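Local structure of protein BIM1 (Saccharomyces cerevisiae, 2QJX) at residues Tyr39-Asp44 with Ser116-Asp121. The protein binds microtubules and their plus ends as a member of the EB1 (MAPRE) family, this chain being its calponin-homology domain. Residues are numbered along the deposited sequence; the frame is centred on the assembly and turned at random.
Sequences YCQIMD and SVYDPD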
loop_
_atom_site.group_PDB
_atom_site.type_symbol
_atom_site.label_atom_id
_atom_site.label_comp_id
_atom_site.label_asym_id
_atom_site.label_seq_id
_atom_site.Cartn_x
_atom_site.Cartn_y
_atom_site.Cartn_z
ATOM N N TYR A 39 -0.487 0.822 0.390
ATOM C CA TYR A 39 0.222 0.297 -0.777
ATOM C C TYR A 39 1.714 0.193 -0.470
ATOM O O TYR A 39 2.358 -0.814 -0.779
ATOM C CB TYR A 39 0.013 1.214 -1.986
ATOM C CG TYR A 39 -1.420 1.303 -2.466
ATOM C CD1 TYR A 39 -1.859 2.410 -3.192
ATOM C CD2 TYR A 39 -2.337 0.286 -2.194
ATOM C CE1 TYR A 39 -3.178 2.507 -3.631
ATOM C CE2 TYR A 39 -3.659 0.370 -2.633
ATOM C CZ TYR A 39 -4.072 1.484 -3.348
ATOM O OH TYR A 39 -5.381 1.581 -3.766
ATOM N N CYS A 40 2.262 1.246 0.129
ATOM C CA CYS A 40 3.674 1.259 0.485
ATOM C C CYS A 40 4.003 0.108 1.418
ATOM O O CYS A 40 4.989 -0.595 1.210
ATOM C CB CYS A 40 4.053 2.565 1.191
ATOM S SG CYS A 40 4.245 3.985 0.103
ATOM N N GLN A 41 3.193 -0.080 2.457
ATOM C CA GLN A 41 3.485 -1.148 3.400
ATOM C C GLN A 41 3.289 -2.546 2.842
ATOM O O GLN A 41 3.930 -3.489 3.306
ATOM C CB GLN A 41 2.700 -0.987 4.704
ATOM C CG GLN A 41 3.118 -2.042 5.730
ATOM C CD GLN A 41 2.875 -1.632 7.158
ATOM O OE1 GLN A 41 1.866 -1.002 7.473
ATOM N NE2 GLN A 41 3.794 -2.006 8.042
ATOM N N ILE A 42 2.405 -2.708 1.863
ATOM C CA ILE A 42 2.250 -4.033 1.274
ATOM C C ILE A 42 3.590 -4.336 0.606
ATOM O O ILE A 42 4.122 -5.445 0.713
ATOM C CB ILE A 42 1.138 -4.079 0.211
ATOM C CG1 ILE A 42 -0.227 -3.959 0.890
ATOM C CG2 ILE A 42 1.211 -5.390 -0.566
ATOM C CD1 ILE A 42 -1.389 -4.020 -0.073
HETATM N N MSE A 43 4.146 -3.341 -0.077
HETATM C CA MSE A 43 5.434 -3.531 -0.732
HETATM C C MSE A 43 6.531 -3.759 0.311
HETATM O O MSE A 43 7.489 -4.493 0.061
HETATM C CB MSE A 43 5.772 -2.327 -1.611
HETATM C CG MSE A 43 4.839 -2.160 -2.814
HETATM SE SE MSE A 43 4.836 -3.671 -4.045
HETATM C CE MSE A 43 6.294 -3.132 -5.191
ATOM N N ASP A 44 6.399 -3.145 1.484
ATOM C CA ASP A 44 7.406 -3.347 2.528
ATOM C C ASP A 44 7.349 -4.787 3.032
ATOM O O ASP A 44 8.385 -5.392 3.308
ATOM C CB ASP A 44 7.198 -2.381 3.707
ATOM C CG ASP A 44 8.358 -2.413 4.704
ATOM O OD1 ASP A 44 9.506 -2.185 4.272
ATOM O OD2 ASP A 44 8.130 -2.658 5.915
ATOM N N SER A 116 9.624 -15.368 5.558
ATOM C CA SER A 116 9.855 -14.542 6.740
ATOM C C SER A 116 8.566 -13.975 7.318
ATOM O O SER A 116 7.603 -13.732 6.591
ATOM C CB SER A 116 10.810 -13.394 6.406
ATOM O OG SER A 116 10.246 -12.519 5.445
ATOM N N VAL A 117 8.549 -13.768 8.632
ATOM C CA VAL A 117 7.371 -13.215 9.289
ATOM C C VAL A 117 7.455 -11.695 9.188
ATOM O O VAL A 117 8.546 -11.123 9.209
ATOM C CB VAL A 117 7.301 -13.624 10.781
ATOM C CG1 VAL A 117 8.385 -12.908 11.574
ATOM C CG2 VAL A 117 5.922 -13.304 11.345
ATOM N N TYR A 118 6.308 -11.044 9.058
ATOM C CA TYR A 118 6.283 -9.590 8.953
ATOM C C TYR A 118 5.481 -9.011 10.108
ATOM O O TYR A 118 4.388 -9.482 10.408
ATOM C CB TYR A 118 5.655 -9.168 7.620
ATOM C CG TYR A 118 5.712 -7.676 7.361
ATOM C CD1 TYR A 118 6.921 -7.045 7.063
ATOM C CD2 TYR A 118 4.557 -6.896 7.417
ATOM C CE1 TYR A 118 6.980 -5.669 6.825
ATOM C CE2 TYR A 118 4.601 -5.515 7.184
ATOM C CZ TYR A 118 5.814 -4.912 6.889
ATOM O OH TYR A 118 5.864 -3.556 6.664
ATOM N N ASP A 119 6.035 -7.998 10.765
ATOM C CA ASP A 119 5.361 -7.357 11.887
ATOM C C ASP A 119 4.988 -5.970 11.396
ATOM O O ASP A 119 5.786 -5.040 11.488
ATOM C CB ASP A 119 6.303 -7.237 13.087
ATOM C CG ASP A 119 5.594 -6.747 14.331
ATOM O OD1 ASP A 119 4.556 -6.065 14.198
ATOM O OD2 ASP A 119 6.083 -7.029 15.445
ATOM N N PRO A 120 3.766 -5.815 10.868
ATOM C CA PRO A 120 3.309 -4.521 10.354
ATOM C C PRO A 120 3.334 -3.383 11.360
ATOM O O PRO A 120 3.715 -2.260 11.029
ATOM C CB PRO A 120 1.898 -4.832 9.841
ATOM C CG PRO A 120 1.447 -5.940 10.744
ATOM C CD PRO A 120 2.684 -6.813 10.815
ATOM N N ASP A 121 2.934 -3.666 12.592
ATOM C CA ASP A 121 2.910 -2.634 13.615
ATOM C C ASP A 121 4.310 -2.114 13.935
ATOM O O ASP A 121 4.539 -0.903 13.965
ATOM C CB ASP A 121 2.226 -3.184 14.869
ATOM C CG ASP A 121 0.797 -3.619 14.595
ATOM O OD1 ASP A 121 -0.070 -2.736 14.427
ATOM O OD2 ASP A 121 0.542 -4.841 14.525
#
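Tyr118 reaches helix 37-47 with its phenol end, and its OH lies between the side chains of Gln41 and Asp44. The hydroxyl of Tyr118 gives its proton to Asp44; Tyr118 OH to Asp44 OD2 is 2.5 Å, a short bond on the anti lone pair of that oxygen. Asp44 OD2 lies at the ring edge, in the ring plane, 3.3 Å from Tyr118 CE1. The same hydroxyl accepts from Gln41, with Gln41 NE2 2.9 Å from Tyr118 OH and an N-H...O angle of 163°. The amide stands nearly upright to the ring, 86° between planes. Gln41 CG is anti to the backbone N (chi1 -175°) and the chain runs on extended, which carries NE2 out to Pro120 as well. There Gln41 NE2 donates a hydrogen bond to Pro120 O at 3.0 Å, in the carbonyl plane and on a lone pair. Gln41 OE1 accepts a hydrogen bond from Arg124 NH1. Helix 37-47 belongs to the all-helical calponin-homology fold; its Ile42 and Met43 pack on helix 95-112. The contact ties the C-terminal segment, with short helix 120-123, back onto this helix. Asp119 is the N-cap of that short helix, its OD1 bonded to Ala122 N. Replacing Tyr118 with phenylalanine would probably leave Asp44 OD2 without this donor and Gln41 NE2 without one of its two acceptors. Asp44 OD2 also forms a salt bridge with Arg123, and OD1 accepts from Leu50 N.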